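Local coordinates for receptor-like protein kinase ANXUR1 (Arabidopsis thaliana, PDB 6FIG) that is a malectin-like receptor kinase involved in plant reproduction, which probably senses extracellular signals through its ectodomain and relays them by serine/threonine phosphorylation, at residues L88-S93 with S109-C114; P162-T167 with G205-T210; I334-N339 with E343-Q348. All blocks are in the same frame, centred on the assembly; numbering follows the deposited sequence. Where two conformers were deposited one is given.

Contact 1: L88-S93 with S109-C114; sequences LNISNS and SAAITC
Ser109, whose CA lies 3.7 Å from Ser93 O, carries a flat carbonyl gripped on both faces: Thr113 N reaches its O from one side of the plane, Thr113 OG1 (2.8 Å from Ser109 O) from the other. A second flat group, the side-chain amide of Asn89, accepts from Ser91 N above its carbonyl plane in an Asx turn that opens the 3-10 segment 90-92.

Across the contact the direct touch is apolar and small, Ile90 CG2 meeting Ala111 CB at 4.1 Å; the hydrogen bonds linking the two segments run through three waters. One takes the N-H of Ala111 and faces both Ile90 O and Ser93 O; a second bridges Ser93 O to Ser109 OG; a third joins Ser93 OG to Ala110 N, 2.9 and 2.8 Å from those atoms. Ser93 OG also hydrogen-bonds Phe150 O. Thus the first two N-H groups of the helix are satisfied by solvent, while Ser109, the N-cap, takes the next: its OG, anti to the backbone N (chi1 176°), accepts from Ile112 N at 165°.

The loop preceding strand 95-99 thereby abuts the start of helix 110-117, and Phe152 of strand 151-161 touches Ile90, Ser93 and Ala110.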
loop_
_atom_site.group_PDB
_atom_site.type_symbol
_atom_site.label_atom_id
_atom_site.label_comp_id
_atom_site.label_asym_id
_atom_site.label_seq_id
_atom_site.Cartn_x
_atom_site.Cartn_y
_atom_site.Cartn_z
ATOM N N LEU A 88 19.320 -2.432 -32.010
ATOM C CA LEU A 88 19.097 -3.866 -32.191
ATOM C C LEU A 88 17.733 -4.108 -32.833
ATOM O O LEU A 88 16.824 -3.320 -32.654
ATOM C CB LEU A 88 19.191 -4.614 -30.858
ATOM C CG LEU A 88 20.541 -4.598 -30.142
ATOM C CD1 LEU A 88 20.410 -5.218 -28.762
ATOM C CD2 LEU A 88 21.598 -5.327 -30.969
ATOM N N ASN A 89 17.625 -5.203 -33.579
ATOM C CA ASN A 89 16.385 -5.617 -34.237
ATOM C C ASN A 89 15.612 -6.447 -33.214
ATOM O O ASN A 89 16.019 -7.560 -32.902
ATOM C CB ASN A 89 16.710 -6.438 -35.510
ATOM C CG ASN A 89 15.471 -6.851 -36.310
ATOM O OD1 ASN A 89 14.358 -6.872 -35.804
ATOM N ND2 ASN A 89 15.680 -7.188 -37.586
ATOM N N ILE A 90 14.495 -5.915 -32.718
ATOM C CA ILE A 90 13.664 -6.610 -31.714
ATOM C C ILE A 90 13.169 -7.994 -32.171
ATOM O O ILE A 90 12.925 -8.857 -31.342
ATOM C CB ILE A 90 12.476 -5.719 -31.254
ATOM C CG1 ILE A 90 11.934 -6.151 -29.882
ATOM C CG2 ILE A 90 11.372 -5.669 -32.308
ATOM C CD1 ILE A 90 12.914 -5.988 -28.743
ATOM N N SER A 91 13.038 -8.214 -33.480
ATOM C CA SER A 91 12.703 -9.546 -34.010
ATOM C C SER A 91 13.756 -10.628 -33.734
ATOM O O SER A 91 13.451 -11.812 -33.853
ATOM C CB SER A 91 12.430 -9.487 -35.518
ATOM O OG SER A 91 11.298 -8.682 -35.782
ATOM N N ASN A 92 14.972 -10.228 -33.359
ATOM C CA ASN A 92 16.029 -11.169 -32.979
ATOM C C ASN A 92 15.964 -11.563 -31.520
ATOM O O ASN A 92 16.681 -12.475 -31.121
ATOM C CB ASN A 92 17.434 -10.589 -33.253
ATOM C CG ASN A 92 17.724 -10.398 -34.722
ATOM O OD1 ASN A 92 17.107 -11.018 -35.586
ATOM N ND2 ASN A 92 18.672 -9.525 -35.014
ATOM N N SER A 93 15.120 -10.895 -30.728
ATOM C CA SER A 93 15.030 -11.191 -29.305
ATOM C C SER A 93 14.241 -12.471 -29.042
ATOM O O SER A 93 13.046 -12.553 -29.308
ATOM C CB SER A 93 14.442 -10.024 -28.512
ATOM O OG SER A 93 14.295 -10.388 -27.137
ATOM N N SER A 109 9.445 -14.556 -27.611
ATOM C CA SER A 109 9.486 -13.414 -28.513
ATOM C C SER A 109 8.402 -12.441 -28.086
ATOM O O SER A 109 7.210 -12.662 -28.350
ATOM C CB SER A 109 9.244 -13.829 -29.963
ATOM O OG SER A 109 9.195 -12.683 -30.816
ATOM N N ALA A 110 8.810 -11.359 -27.444
ATOM C CA ALA A 110 7.890 -10.284 -27.099
ATOM C C ALA A 110 7.256 -9.658 -28.352
ATOM O O ALA A 110 6.055 -9.338 -28.361
ATOM C CB ALA A 110 8.608 -9.218 -26.299
ATOM N N ALA A 111 8.063 -9.511 -29.398
ATOM C CA ALA A 111 7.614 -8.905 -30.658
ATOM C C ALA A 111 6.457 -9.704 -31.255
ATOM O O ALA A 111 5.384 -9.150 -31.516
ATOM C CB ALA A 111 8.770 -8.808 -31.641
ATOM N N ILE A 112 6.663 -11.009 -31.422
ATOM C CA ILE A 112 5.627 -11.895 -31.983
ATOM C C ILE A 112 4.381 -11.970 -31.096
ATOM O O ILE A 112 3.240 -11.954 -31.600
ATOM C CB ILE A 112 6.198 -13.315 -32.261
ATOM C CG1 ILE A 112 7.217 -13.251 -33.399
ATOM C CG2 ILE A 112 5.097 -14.309 -32.612
ATOM C CD1 ILE A 112 8.068 -14.495 -33.545
ATOM N N THR A 113 4.584 -12.056 -29.788
ATOM C CA THR A 113 3.460 -12.115 -28.851
ATOM C C THR A 113 2.618 -10.840 -28.946
ATOM O O THR A 113 1.386 -10.922 -29.026
ATOM C CB THR A 113 3.941 -12.378 -27.418
ATOM O OG1 THR A 113 4.764 -13.550 -27.422
ATOM C CG2 THR A 113 2.750 -12.579 -26.467
ATOM N N CYS A 114 3.280 -9.686 -28.978
ATOM C CA CYS A 114 2.609 -8.385 -29.115
ATOM C C CYS A 114 1.834 -8.257 -30.424
ATOM O O CYS A 114 0.693 -7.789 -30.422
ATOM C CB CYS A 114 3.607 -7.237 -28.964
ATOM S SG CYS A 114 3.994 -6.937 -27.224
HETATM O O HOH W 1 11.002 -10.052 -29.357
HETATM O O HOH W 2 11.588 -11.757 -31.551
HETATM O O HOH W 3 11.581 -11.352 -26.826
#

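Contact 2: P162-T167 with G205-T210; sequences PELFDT and GGLTRT
A leucine methyl seated on an arginine is the odd element here: within 205-210, Leu207 CD1 stands 3.7 Å above the plane of the Arg209 guanidinium, over its centre. From the other segment Leu164 CD1 reaches both residues, approaching Leu207 CD1 and Arg209 NH1 at 4.1 Å each. Leu164 meets Leu207 tip to tip, and the same methyl comes at the guanidinium obliquely, from the direction opposite to that in which the arginine extends. Both leucines have CG anti to the carbonyl carbon (chi1 -66° in Leu164), which aims their ends at one another from the two loops. At the margin, Pro162 CD touches Leu207 CD2 at 4.4 Å; with 110 Å² buried in all, the interface is small but mostly inaccessible to solvent.

The arginine chain bends at chi3 (-63°), bringing the guanidinium under Leu207. Leucine methyls thus meet one face and the NH1 end, while the N-H groups have polar partners beyond the two segments: NE forms a salt bridge with Asp203, NH2 bonds to Ser243 O, and NH1 makes a weak bond to Ile244 O. These bonds would limit rotation of the flat group, and the carboxylate of Asp203 would be expected to offset its positive charge. Positive phi values at Gly205 and Gly206 help turn the chain just ahead of Leu207, while Glu163 centres an inverse gamma turn before Leu164.

Segment 162-167 leads out of strand 151-161 toward strand 167-170; the other segment is a loop ahead of strand 212-213. Through Ile159 and Met161, Leu207 packs the 205-210 loop on strand 151-161, just where 162-167 leaves it. The same loop lines the subunit interface, Leu207 touching Lys69 and Thr208 touching Gln2 of the second subunit.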
loop_
_atom_site.group_PDB
_atom_site.type_symbol
_atom_site.label_atom_id
_atom_site.label_comp_id
_atom_site.label_asym_id
_atom_site.label_seq_id
_atom_site.Cartn_x
_atom_site.Cartn_y
_atom_site.Cartn_z
ATOM N N PRO A 162 -0.737 -13.278 0.030
ATOM C CA PRO A 162 -1.247 -14.400 0.808
ATOM C C PRO A 162 -1.426 -15.683 -0.031
ATOM O O PRO A 162 -1.377 -15.674 -1.270
ATOM C CB PRO A 162 -2.640 -13.902 1.287
ATOM C CG PRO A 162 -2.648 -12.432 1.034
ATOM C CD PRO A 162 -1.740 -12.210 -0.133
ATOM N N GLU A 163 -1.621 -16.779 0.689
ATOM C CA GLU A 163 -1.899 -18.064 0.050
ATOM C C GLU A 163 -3.348 -18.115 -0.403
ATOM O O GLU A 163 -4.220 -18.612 0.299
ATOM C CB GLU A 163 -1.585 -19.211 1.008
ATOM C CG GLU A 163 -0.109 -19.302 1.343
ATOM C CD GLU A 163 0.757 -19.863 0.221
ATOM O OE1 GLU A 163 0.260 -20.243 -0.863
ATOM O OE2 GLU A 163 1.980 -19.934 0.453
ATOM N N LEU A 164 -3.594 -17.588 -1.591
ATOM C CA LEU A 164 -4.955 -17.425 -2.083
ATOM C C LEU A 164 -5.428 -18.625 -2.894
ATOM O O LEU A 164 -6.541 -18.586 -3.423
ATOM C CB LEU A 164 -5.067 -16.168 -2.926
ATOM C CG LEU A 164 -4.850 -14.882 -2.106
ATOM C CD1 LEU A 164 -5.007 -13.692 -3.038
ATOM C CD2 LEU A 164 -5.785 -14.791 -0.927
ATOM N N PHE A 165 -4.597 -19.674 -2.986
ATOM C CA PHE A 165 -4.884 -20.855 -3.810
ATOM C C PHE A 165 -4.963 -22.084 -2.932
ATOM O O PHE A 165 -4.183 -22.260 -2.012
ATOM C CB PHE A 165 -3.791 -21.045 -4.861
ATOM C CG PHE A 165 -3.604 -19.833 -5.737
ATOM C CD1 PHE A 165 -4.545 -19.530 -6.708
ATOM C CD2 PHE A 165 -2.552 -18.961 -5.524
ATOM C CE1 PHE A 165 -4.395 -18.397 -7.519
ATOM C CE2 PHE A 165 -2.387 -17.837 -6.316
ATOM C CZ PHE A 165 -3.317 -17.541 -7.309
ATOM N N ASP A 166 -5.937 -22.931 -3.206
ATOM C CA ASP A 166 -6.054 -24.207 -2.514
ATOM C C ASP A 166 -6.468 -25.232 -3.580
ATOM O O ASP A 166 -5.900 -25.220 -4.684
ATOM C CB ASP A 166 -7.037 -24.092 -1.347
ATOM C CG ASP A 166 -6.917 -25.244 -0.377
ATOM O OD1 ASP A 166 -5.780 -25.538 0.069
ATOM O OD2 ASP A 166 -7.952 -25.854 -0.056
ATOM N N THR A 167 -7.469 -26.062 -3.326
ATOM C CA THR A 167 -7.833 -27.093 -4.276
ATOM C C THR A 167 -8.826 -26.570 -5.307
ATOM O O THR A 167 -9.549 -25.594 -5.075
ATOM C CB THR A 167 -8.395 -28.344 -3.576
ATOM O OG1 THR A 167 -9.617 -28.011 -2.913
ATOM C CG2 THR A 167 -7.428 -28.883 -2.579
ATOM N N GLY A 205 -6.083 -6.251 -1.023
ATOM C CA GLY A 205 -4.845 -6.939 -0.600
ATOM C C GLY A 205 -3.565 -6.156 -0.842
ATOM O O GLY A 205 -2.484 -6.699 -0.727
ATOM N N GLY A 206 -3.688 -4.884 -1.216
ATOM C CA GLY A 206 -2.575 -4.129 -1.837
ATOM C C GLY A 206 -1.829 -4.826 -2.972
ATOM O O GLY A 206 -0.649 -4.553 -3.188
ATOM N N LEU A 207 -2.506 -5.704 -3.730
ATOM C CA LEU A 207 -1.826 -6.553 -4.694
ATOM C C LEU A 207 -1.706 -5.930 -6.092
ATOM O O LEU A 207 -1.090 -6.497 -6.967
ATOM C CB LEU A 207 -2.511 -7.926 -4.782
ATOM C CG LEU A 207 -2.480 -8.769 -3.510
ATOM C CD1 LEU A 207 -3.281 -10.054 -3.719
ATOM C CD2 LEU A 207 -1.040 -9.076 -3.113
ATOM N N THR A 208 -2.322 -4.760 -6.277
ATOM C CA THR A 208 -2.300 -4.024 -7.541
ATOM C C THR A 208 -2.559 -4.812 -8.818
ATOM O O THR A 208 -2.025 -4.496 -9.881
ATOM C CB THR A 208 -1.055 -3.094 -7.683
ATOM O OG1 THR A 208 0.163 -3.857 -7.733
ATOM C CG2 THR A 208 -1.007 -2.090 -6.568
ATOM N N ARG A 209 -3.430 -5.819 -8.710
ATOM C CA ARG A 209 -3.935 -6.549 -9.865
ATOM C C ARG A 209 -4.935 -5.688 -10.633
ATOM O O ARG A 209 -5.755 -4.992 -10.041
ATOM C CB ARG A 209 -4.666 -7.819 -9.444
ATOM C CG ARG A 209 -3.803 -8.833 -8.718
ATOM C CD ARG A 209 -4.643 -9.862 -7.966
ATOM N NE ARG A 209 -5.433 -9.224 -6.933
ATOM C CZ ARG A 209 -6.193 -9.853 -6.032
ATOM N NH1 ARG A 209 -6.298 -11.175 -6.007
ATOM N NH2 ARG A 209 -6.888 -9.128 -5.170
ATOM N N THR A 210 -4.855 -5.744 -11.952
ATOM C CA THR A 210 -5.826 -5.087 -12.801
ATOM C C THR A 210 -6.917 -6.098 -13.148
ATOM O O THR A 210 -6.617 -7.215 -13.530
ATOM C CB THR A 210 -5.161 -4.563 -14.076
ATOM O OG1 THR A 210 -4.119 -3.664 -13.692
ATOM C CG2 THR A 210 -6.149 -3.808 -14.930
#

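Contact 3: I334-N339 with E343-Q348; sequences IYVDAN and EEITLQ. With FUC (alpha-L-fucopyranose), chain E; NAG (2-acetamido-2-deoxy-beta-D-glucopyranose), chain D; NAG (2-acetamido-2-deoxy-beta-D-glucopyranose), chain B; NAG (2-acetamido-2-deoxy-beta-D-glucopyranose), chain C.
Two facing beta-sheet layers meet where Val336 of segment 334-339 packs on Ile345 of strand 344-351, as in the beta-sandwich of malectin-like domains. The axes of 334-336 and 344-348 approach to 8.9 Å, with directions 145° apart, a spacing that suits side-chain packing between layers. Val336 CG2 lies 4.0 Å from Ile345 CG1, the two side chains crossing obliquely, and Ile334 CG2 adds a looser touch on Ile345 CD1 at 4.4 Å. With CG1 anti to its backbone N (chi1 176°), Val336 turns that branch toward the backbone of Glu343 and Glu344. Tyr280 of the neighbouring strand borders both Val336 and Ile345.

Further along, Asp337 opens an Asx turn, its OD1 accepting from Asn339 N on the anti side and tilted out of the carboxylate plane, although Asn339 is poorly ordered. The two carboxylate oxygens also hold the fucose: O3 donates to Asp337 OD1 at 2.6 Å and O2 to OD2 at 2.8 Å. This sugar is joined to O6 of the chain C NAG, whose C5 sits 3.7 Å from Ala338 CB. On the other segment, Gln348 OE1 lies 2.6 Å from O6 of the chain D NAG.

Chemically, the contact itself is apolar; beside it, Asp337 holds the fucose of the glycan, and two hydroxyl donors and one amide N-H on a single carboxylate would favour its ionised form.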
loop_
_atom_site.group_PDB
_atom_site.type_symbol
_atom_site.label_atom_id
_atom_site.label_comp_id
_atom_site.label_asym_id
_atom_site.label_seq_id
_atom_site.Cartn_x
_atom_site.Cartn_y
_atom_site.Cartn_z
ATOM N N ILE A 334 -9.056 -27.870 -15.314
ATOM C CA ILE A 334 -9.186 -28.568 -16.591
ATOM C C ILE A 334 -7.810 -28.711 -17.239
ATOM O O ILE A 334 -7.104 -27.702 -17.374
ATOM C CB ILE A 334 -10.161 -27.818 -17.563
ATOM C CG1 ILE A 334 -10.359 -28.589 -18.878
ATOM C CG2 ILE A 334 -9.792 -26.374 -17.834
ATOM C CD1 ILE A 334 -11.701 -29.233 -19.006
ATOM N N TYR A 335 -7.479 -29.934 -17.657
ATOM C CA TYR A 335 -6.301 -30.172 -18.478
ATOM C C TYR A 335 -6.659 -29.903 -19.924
ATOM O O TYR A 335 -7.656 -30.444 -20.428
ATOM C CB TYR A 335 -5.768 -31.595 -18.326
ATOM C CG TYR A 335 -4.504 -31.832 -19.132
ATOM C CD1 TYR A 335 -3.320 -31.161 -18.819
ATOM C CD2 TYR A 335 -4.487 -32.702 -20.215
ATOM C CE1 TYR A 335 -2.181 -31.355 -19.561
ATOM C CE2 TYR A 335 -3.337 -32.907 -20.956
ATOM C CZ TYR A 335 -2.179 -32.227 -20.617
ATOM O OH TYR A 335 -1.028 -32.419 -21.341
ATOM N N VAL A 336 -5.881 -29.068 -20.592
ATOM C CA VAL A 336 -6.058 -28.807 -22.008
ATOM C C VAL A 336 -5.047 -29.609 -22.787
ATOM O O VAL A 336 -3.862 -29.308 -22.755
ATOM C CB VAL A 336 -5.943 -27.316 -22.332
ATOM C CG1 VAL A 336 -6.043 -27.091 -23.850
ATOM C CG2 VAL A 336 -6.999 -26.561 -21.559
ATOM N N ASP A 337 -5.562 -30.600 -23.518
ATOM C CA ASP A 337 -4.771 -31.666 -24.136
ATOM C C ASP A 337 -4.259 -31.207 -25.484
ATOM O O ASP A 337 -4.858 -30.338 -26.134
ATOM C CB ASP A 337 -5.639 -32.927 -24.326
ATOM C CG ASP A 337 -4.823 -34.166 -24.672
ATOM O OD1 ASP A 337 -4.717 -34.514 -25.872
ATOM O OD2 ASP A 337 -4.290 -34.806 -23.752
ATOM N N ALA A 338 -3.163 -31.826 -25.909
ATOM C CA ALA A 338 -2.513 -31.511 -27.175
ATOM C C ALA A 338 -3.423 -31.642 -28.420
ATOM O O ALA A 338 -3.185 -30.956 -29.411
ATOM C CB ALA A 338 -1.271 -32.370 -27.328
ATOM N N ASN A 339 -4.452 -32.494 -28.371
ATOM C CA ASN A 339 -5.487 -32.520 -29.444
ATOM C C ASN A 339 -6.788 -31.818 -29.035
ATOM O O ASN A 339 -7.063 -30.704 -29.500
ATOM C CB ASN A 339 -5.729 -33.930 -30.039
ATOM C CG ASN A 339 -5.791 -35.035 -28.998
ATOM O OD1 ASN A 339 -6.547 -34.947 -28.030
ATOM N ND2 ASN A 339 -5.016 -36.101 -29.211
ATOM N N GLU A 343 -6.027 -25.309 -27.771
ATOM C CA GLU A 343 -5.538 -23.957 -27.464
ATOM C C GLU A 343 -6.609 -22.980 -26.964
ATOM O O GLU A 343 -6.311 -21.793 -26.826
ATOM C CB GLU A 343 -4.800 -23.294 -28.642
ATOM C CG GLU A 343 -3.783 -24.148 -29.377
ATOM C CD GLU A 343 -3.698 -23.778 -30.850
ATOM O OE1 GLU A 343 -3.556 -22.573 -31.156
ATOM O OE2 GLU A 343 -3.793 -24.688 -31.698
ATOM N N GLU A 344 -7.825 -23.464 -26.675
ATOM C CA GLU A 344 -8.885 -22.617 -26.108
ATOM C C GLU A 344 -9.487 -23.210 -24.843
ATOM O O GLU A 344 -9.543 -24.430 -24.672
ATOM C CB GLU A 344 -10.006 -22.378 -27.127
ATOM C CG GLU A 344 -9.621 -21.430 -28.262
ATOM C CD GLU A 344 -10.503 -21.551 -29.508
ATOM O OE1 GLU A 344 -11.411 -22.412 -29.551
ATOM O OE2 GLU A 344 -10.277 -20.786 -30.476
ATOM N N ILE A 345 -9.918 -22.321 -23.960
ATOM C CA ILE A 345 -10.808 -22.649 -22.863
ATOM C C ILE A 345 -12.112 -21.909 -23.153
ATOM O O ILE A 345 -12.099 -20.717 -23.477
ATOM C CB ILE A 345 -10.235 -22.239 -21.504
ATOM C CG1 ILE A 345 -9.128 -23.228 -21.101
ATOM C CG2 ILE A 345 -11.324 -22.185 -20.416
ATOM C CD1 ILE A 345 -8.299 -22.752 -19.941
ATOM N N THR A 346 -13.227 -22.641 -23.075
ATOM C CA THR A 346 -14.548 -22.029 -23.171
ATOM C C THR A 346 -15.250 -22.171 -21.839
ATOM O O THR A 346 -15.159 -23.211 -21.176
ATOM C CB THR A 346 -15.427 -22.659 -24.265
ATOM O OG1 THR A 346 -15.591 -24.065 -24.028
ATOM C CG2 THR A 346 -14.820 -22.422 -25.636
ATOM N N LEU A 347 -15.932 -21.113 -21.420
ATOM C CA LEU A 347 -16.747 -21.164 -20.209
ATOM C C LEU A 347 -18.166 -20.874 -20.659
ATOM O O LEU A 347 -18.372 -19.900 -21.381
ATOM C CB LEU A 347 -16.284 -20.131 -19.210
ATOM C CG LEU A 347 -17.157 -19.959 -17.978
ATOM C CD1 LEU A 347 -17.156 -21.208 -17.122
ATOM C CD2 LEU A 347 -16.683 -18.770 -17.164
ATOM N N GLN A 348 -19.129 -21.718 -20.274
ATOM C CA GLN A 348 -20.522 -21.511 -20.716
ATOM C C GLN A 348 -21.456 -21.646 -19.548
ATOM O O GLN A 348 -21.218 -22.460 -18.679
ATOM C CB GLN A 348 -20.910 -22.505 -21.791
ATOM C CG GLN A 348 -20.104 -22.343 -23.062
ATOM C CD GLN A 348 -20.414 -23.412 -24.054
ATOM O OE1 GLN A 348 -20.120 -24.590 -23.821
ATOM N NE2 GLN A 348 -21.049 -23.031 -25.165
HETATM C C1 FUC E . 0.025 -36.777 -25.311
HETATM C C2 FUC E . -1.457 -36.905 -24.959
HETATM C C3 FUC E . -2.315 -36.787 -26.216
HETATM C C4 FUC E . -1.885 -37.800 -27.270
HETATM C C5 FUC E . -0.391 -37.635 -27.529
HETATM C C6 FUC E . 0.174 -38.643 -28.517
HETATM O O2 FUC E . -1.774 -35.885 -24.031
HETATM O O3 FUC E . -3.702 -36.924 -25.858
HETATM O O4 FUC E . -2.122 -39.146 -26.844
HETATM O O5 FUC E . 0.301 -37.776 -26.283
HETATM C C1 NAG D . -24.678 -24.988 -23.713
HETATM C C2 NAG D . -25.681 -25.737 -24.565
HETATM C C3 NAG D . -25.538 -27.245 -24.387
HETATM C C4 NAG D . -24.090 -27.696 -24.472
HETATM C C5 NAG D . -23.254 -26.887 -23.490
HETATM C C6 NAG D . -21.783 -27.280 -23.397
HETATM C C7 NAG D . -27.804 -24.528 -24.880
HETATM C C8 NAG D . -29.113 -24.169 -24.223
HETATM N N2 NAG D . -26.996 -25.281 -24.129
HETATM O O3 NAG D . -26.298 -27.902 -25.401
HETATM O O4 NAG D . -24.001 -29.076 -24.105
HETATM O O5 NAG D . -23.370 -25.532 -23.902
HETATM O O6 NAG D . -21.079 -26.924 -24.591
HETATM O O7 NAG D . -27.522 -24.156 -26.016
HETATM C C1 NAG B . 2.860 -34.313 -29.481
HETATM C C2 NAG B . 3.601 -35.073 -30.567
HETATM C C3 NAG B . 2.959 -34.799 -31.908
HETATM C C4 NAG B . 1.475 -35.128 -31.865
HETATM C C5 NAG B . 0.761 -34.468 -30.699
HETATM C C6 NAG B . -0.651 -35.072 -30.655
HETATM C C7 NAG B . 6.029 -35.459 -30.364
HETATM C C8 NAG B . 7.357 -34.760 -30.358
HETATM N N2 NAG B . 4.991 -34.647 -30.544
HETATM O O3 NAG B . 3.589 -35.617 -32.883
HETATM O O4 NAG B . 0.856 -34.695 -33.084
HETATM O O5 NAG B . 1.477 -34.667 -29.466
HETATM O O6 NAG B . -1.325 -34.613 -29.505
HETATM O O7 NAG B . 5.950 -36.672 -30.233
HETATM C C1 NAG C . 2.175 -31.707 -25.676
HETATM C C2 NAG C . 3.624 -31.557 -26.144
HETATM C C3 NAG C . 3.866 -32.381 -27.397
HETATM C C4 NAG C . 3.436 -33.821 -27.128
HETATM C C5 NAG C . 2.013 -33.899 -26.550
HETATM C C6 NAG C . 1.675 -35.321 -26.138
HETATM C C7 NAG C . 4.644 -29.364 -25.672
HETATM C C8 NAG C . 4.777 -27.960 -26.209
HETATM N N2 NAG C . 3.903 -30.171 -26.442
HETATM O O3 NAG C . 5.241 -32.351 -27.793
HETATM O O4 NAG C . 3.574 -34.667 -28.282
HETATM O O5 NAG C . 1.922 -33.079 -25.398
HETATM O O6 NAG C . 0.294 -35.426 -25.736
HETATM O O7 NAG C . 5.193 -29.716 -24.621
#

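Overall arrangement
From the N terminus, the three contacts follow in series, each closing before the next opens, so none nests in or crosses another. Contact 1 closes a loop of 15 residues holding strands 95-99 and 102-108, bringing the turn before the first against the helix after the second. Contact 2 spans 37 residues, pairing the exit of strand 151-161 with the loop ahead of strand 212-213 near the middle of the chain. Contact 3 is the shortest, with three residues between its segments, and joins strands 327-336 and 344-351 of different sheet layers. The contacts do not touch; their centres lie 24 to 31 Å apart, and each ties a separate part of the malectin-like region.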